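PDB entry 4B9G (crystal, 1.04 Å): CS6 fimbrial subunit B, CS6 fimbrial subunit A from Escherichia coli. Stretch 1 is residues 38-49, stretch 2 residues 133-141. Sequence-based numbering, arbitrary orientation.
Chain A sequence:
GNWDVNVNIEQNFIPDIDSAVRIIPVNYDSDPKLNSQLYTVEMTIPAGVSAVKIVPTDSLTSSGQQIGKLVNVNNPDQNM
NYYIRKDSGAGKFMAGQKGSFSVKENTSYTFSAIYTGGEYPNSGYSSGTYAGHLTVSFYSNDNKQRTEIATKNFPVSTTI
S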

# COMPACT_ATOMS: atom_id res chain seq x y z
N LEU A 38 8.76 2.15 2.95
CA LEU A 38 9.14 2.26 1.55
C LEU A 38 8.40 3.39 0.83
O LEU A 38 8.97 4.04 -0.07
CB LEU A 38 8.92 0.95 0.84
CG LEU A 38 9.65 -0.25 1.43
CD1 LEU A 38 9.35 -1.52 0.61
CD2 LEU A 38 11.16 -0.01 1.54
N TYR A 39 7.15 3.60 1.20
CA TYR A 39 6.33 4.71 0.72
C TYR A 39 5.20 4.89 1.73
O TYR A 39 4.94 4.00 2.55
CB TYR A 39 5.82 4.49 -0.71
CG TYR A 39 4.83 3.37 -0.94
CD1 TYR A 39 3.48 3.54 -0.70
CD2 TYR A 39 5.25 2.14 -1.43
CE1 TYR A 39 2.56 2.52 -0.97
CE2 TYR A 39 4.34 1.11 -1.70
CZ TYR A 39 2.99 1.31 -1.48
OH TYR A 39 2.05 0.35 -1.75
N THR A 40 4.53 6.03 1.65
CA THR A 40 3.35 6.26 2.48
C THR A 40 2.18 6.66 1.56
O THR A 40 2.36 7.01 0.37
CB THR A 40 3.63 7.25 3.55
OG1 THR A 40 4.55 6.83 4.55
CG2 THR A 40 3.82 8.54 3.07
N VAL A 41 0.99 6.57 2.12
CA VAL A 41 -0.27 6.82 1.43
C VAL A 41 -1.10 7.74 2.32
O VAL A 41 -1.23 7.49 3.53
CB VAL A 41 -1.06 5.51 1.21
CG1 VAL A 41 -2.34 5.78 0.41
CG2 VAL A 41 -0.18 4.46 0.54
N GLU A 42 -1.67 8.80 1.73
CA GLU A 42 -2.56 9.71 2.46
C GLU A 42 -3.85 9.84 1.68
O GLU A 42 -3.83 9.95 0.46
CB GLU A 42 -1.89 11.07 2.69
CG GLU A 42 -0.53 10.93 3.40
CD GLU A 42 0.01 12.20 4.03
OE1 GLU A 42 -0.47 13.30 3.72
OE2 GLU A 42 0.96 12.11 4.83
N MET A 43 -4.98 9.83 2.38
CA MET A 43 -6.28 9.99 1.73
C MET A 43 -7.29 10.64 2.66
O MET A 43 -7.22 10.52 3.86
CB MET A 43 -6.84 8.66 1.25
CG MET A 43 -7.21 7.67 2.37
SD MET A 43 -7.85 6.03 1.80
CE MET A 43 -6.40 5.27 1.08
N THR A 44 -8.22 11.39 2.10
CA THR A 44 -9.39 11.82 2.91
C THR A 44 -10.60 11.14 2.31
O THR A 44 -10.75 11.05 1.14
CB THR A 44 -9.58 13.38 3.00
OG1 THR A 44 -8.46 13.97 3.66
CG2 THR A 44 -10.84 13.75 3.79
N ILE A 45 -11.47 10.64 3.14
CA ILE A 45 -12.59 9.85 2.67
C ILE A 45 -13.70 10.77 2.11
O ILE A 45 -14.22 11.61 2.85
CB ILE A 45 -13.13 9.06 3.86
CG1 ILE A 45 -12.01 8.24 4.53
CG2 ILE A 45 -14.31 8.21 3.43
CD1 ILE A 45 -11.25 7.29 3.62
N PRO A 46 -14.08 10.59 0.84
CA PRO A 46 -15.16 11.43 0.31
C PRO A 46 -16.50 11.09 0.94
O PRO A 46 -16.75 9.97 1.36
CB PRO A 46 -15.21 11.04 -1.18
CG PRO A 46 -13.88 10.43 -1.47
CD PRO A 46 -13.48 9.75 -0.21
N ALA A 47 -17.39 12.07 0.97
CA ALA A 47 -18.75 11.82 1.43
C ALA A 47 -19.34 10.70 0.59
O ALA A 47 -19.15 10.66 -0.63
CB ALA A 47 -19.59 13.08 1.31
N GLY A 48 -20.05 9.77 1.23
CA GLY A 48 -20.65 8.65 0.53
C GLY A 48 -19.82 7.37 0.57
O GLY A 48 -20.31 6.32 0.16
N VAL A 49 -18.58 7.45 1.03
CA VAL A 49 -17.74 6.27 1.14
C VAL A 49 -17.79 5.76 2.57
O VAL A 49 -17.46 6.49 3.52
CB VAL A 49 -16.30 6.58 0.72
CG1 VAL A 49 -15.40 5.39 1.00
CG2 VAL A 49 -16.27 6.97 -0.76
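Stretch 2 133-141: HLTVSFYSN

Stretch 2 is extended throughout: residues 133-141 form one strand that begins earlier in the chain and continues beyond it. It runs in the same general sense as strand 39-44, the two N-to-C directions making an angle of 25° (signed crossing angle -25°). The axes come no closer than 11.1 Å, and no hydrogen bond joins the stretches. That spacing is too wide for neighbours in one sheet; it leaves room for a layer of side chains from each strand, and packing of those side chains holds the two together.

The register follows from the nearest CA pairs. The CA atoms of Val41 and Leu134 are 9.7 Å apart, and those of Met43 and Val136 10.2 Å apart. Alternation along each strand selects the facing residues: Tyr39, Val41 and Met43 point toward stretch 2, while Leu134, Val136 and Phe138 point back. Thr135 and Ser137 lie between them, out of reach.

Leu134 (chi1 t, chi2 p) is the bump at the N-terminal end, and it fills the hollow between Tyr39 and Val41. Its CD2 lies 3.7 Å from Val41 CG2 and 4.3 Å from Tyr39 CE1, near the plane of the tyrosine ring and at its edge; its CD1 is 3.6 Å from Tyr39 OH. One step along, the methionine supplies the bump. Met43, with chi1 p and chi2 t, brings its CE to 4.0 Å from Val136 CG1, and its SD to 4.3 Å from Phe138 CE1, at the edge of that ring. The thioether thus spans two successive inward-facing residues of stretch 2.

Phe138 has the largest area covered by the other stretch, 90 Å². Beyond Thr44 stretch 1 leaves its strand and enters a type II turn from Pro46 to Val49, closed by a hydrogen bond of 3.1 Å from Val49 N to Pro46 O. The phenyl ring fits into the pocket made by this bend and Met43: Phe138 CE2 is 3.7 Å from Pro46 CD, and Phe138 CD2 is 3.8 Å from Val49 CG2, both approaches oblique to the ring.

After the turn the backbones converge, the CA atoms of Val49 and Ser140 being only 5.3 Å apart. Main-chain atoms now enter the contact: Val49 CA lies 3.6 Å from Tyr139 O, and Gly48 O lies 4.0 Å from Ser140 CB. Gly48, at phi/psi 97/-10, occupies a turn position where a CB would jam against the preceding carbonyl oxygen. The interface therefore narrows from side-chain packing between strands to close backbone passage at its end.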

# COMPACT_ATOMS: atom_id res chain seq x y z
N HIS A 133 2.26 -1.51 -7.89
CA HIS A 133 0.95 -0.87 -7.83
C HIS A 133 0.26 -1.23 -6.54
O HIS A 133 0.50 -2.30 -5.97
CB HIS A 133 0.07 -1.31 -9.00
CG HIS A 133 0.52 -0.75 -10.31
ND1 HIS A 133 1.53 -1.33 -11.04
CD2 HIS A 133 0.11 0.33 -11.02
CE1 HIS A 133 1.73 -0.63 -12.15
NE2 HIS A 133 0.88 0.37 -12.17
N LEU A 134 -0.60 -0.32 -6.10
CA LEU A 134 -1.37 -0.47 -4.88
C LEU A 134 -2.85 -0.32 -5.25
O LEU A 134 -3.24 0.70 -5.81
CB LEU A 134 -1.00 0.64 -3.89
CG LEU A 134 -1.78 0.65 -2.59
CD1 LEU A 134 -1.43 -0.54 -1.68
CD2 LEU A 134 -1.56 1.96 -1.88
N THR A 135 -3.66 -1.32 -4.93
CA THR A 135 -5.10 -1.25 -5.14
C THR A 135 -5.75 -0.53 -3.96
O THR A 135 -5.58 -0.92 -2.80
CB THR A 135 -5.73 -2.64 -5.23
OG1 THR A 135 -5.14 -3.36 -6.33
CG2 THR A 135 -7.24 -2.54 -5.38
N VAL A 136 -6.50 0.53 -4.27
CA VAL A 136 -7.38 1.17 -3.30
C VAL A 136 -8.79 1.10 -3.88
O VAL A 136 -9.01 1.42 -5.05
CB VAL A 136 -6.99 2.64 -3.01
CG1 VAL A 136 -7.93 3.25 -1.98
CG2 VAL A 136 -5.53 2.75 -2.57
N SER A 137 -9.73 0.65 -3.06
CA SER A 137 -11.13 0.57 -3.45
C SER A 137 -12.00 1.23 -2.39
O SER A 137 -11.73 1.12 -1.19
CB SER A 137 -11.58 -0.88 -3.65
OG SER A 137 -10.73 -1.53 -4.57
N PHE A 138 -13.05 1.92 -2.86
CA PHE A 138 -14.03 2.58 -2.02
C PHE A 138 -15.38 1.86 -2.17
O PHE A 138 -15.76 1.45 -3.27
CB PHE A 138 -14.23 4.03 -2.46
CG PHE A 138 -13.06 4.97 -2.16
CD1 PHE A 138 -12.03 4.63 -1.30
CD2 PHE A 138 -13.06 6.23 -2.72
CE1 PHE A 138 -11.01 5.54 -1.02
CE2 PHE A 138 -12.06 7.14 -2.43
CZ PHE A 138 -11.03 6.80 -1.58
N TYR A 139 -16.12 1.75 -1.06
CA TYR A 139 -17.39 1.03 -0.99
C TYR A 139 -18.45 1.89 -0.33
O TYR A 139 -18.16 2.71 0.55
CB TYR A 139 -17.27 -0.25 -0.16
CG TYR A 139 -16.24 -1.20 -0.70
CD1 TYR A 139 -14.89 -1.02 -0.41
CD2 TYR A 139 -16.59 -2.27 -1.53
CE1 TYR A 139 -13.93 -1.86 -0.92
CE2 TYR A 139 -15.61 -3.12 -2.05
CZ TYR A 139 -14.28 -2.90 -1.74
OH TYR A 139 -13.28 -3.71 -2.22
N SER A 140 -19.70 1.65 -0.70
CA SER A 140 -20.84 2.12 0.06
C SER A 140 -21.48 0.89 0.72
O SER A 140 -21.43 -0.19 0.17
CB SER A 140 -21.84 2.76 -0.87
OG SER A 140 -22.37 1.77 -1.74
N ASN A 141 -22.11 1.01 1.84
CA ASN A 141 -22.77 -0.08 2.48
C ASN A 141 -24.15 0.41 2.80
O ASN A 141 -24.34 1.06 3.78
CB ASN A 141 -21.96 -0.66 3.63
CG ASN A 141 -22.63 -1.89 4.25
OD1 ASN A 141 -23.70 -1.79 4.84
ND2 ASN A 141 -22.01 -3.03 4.10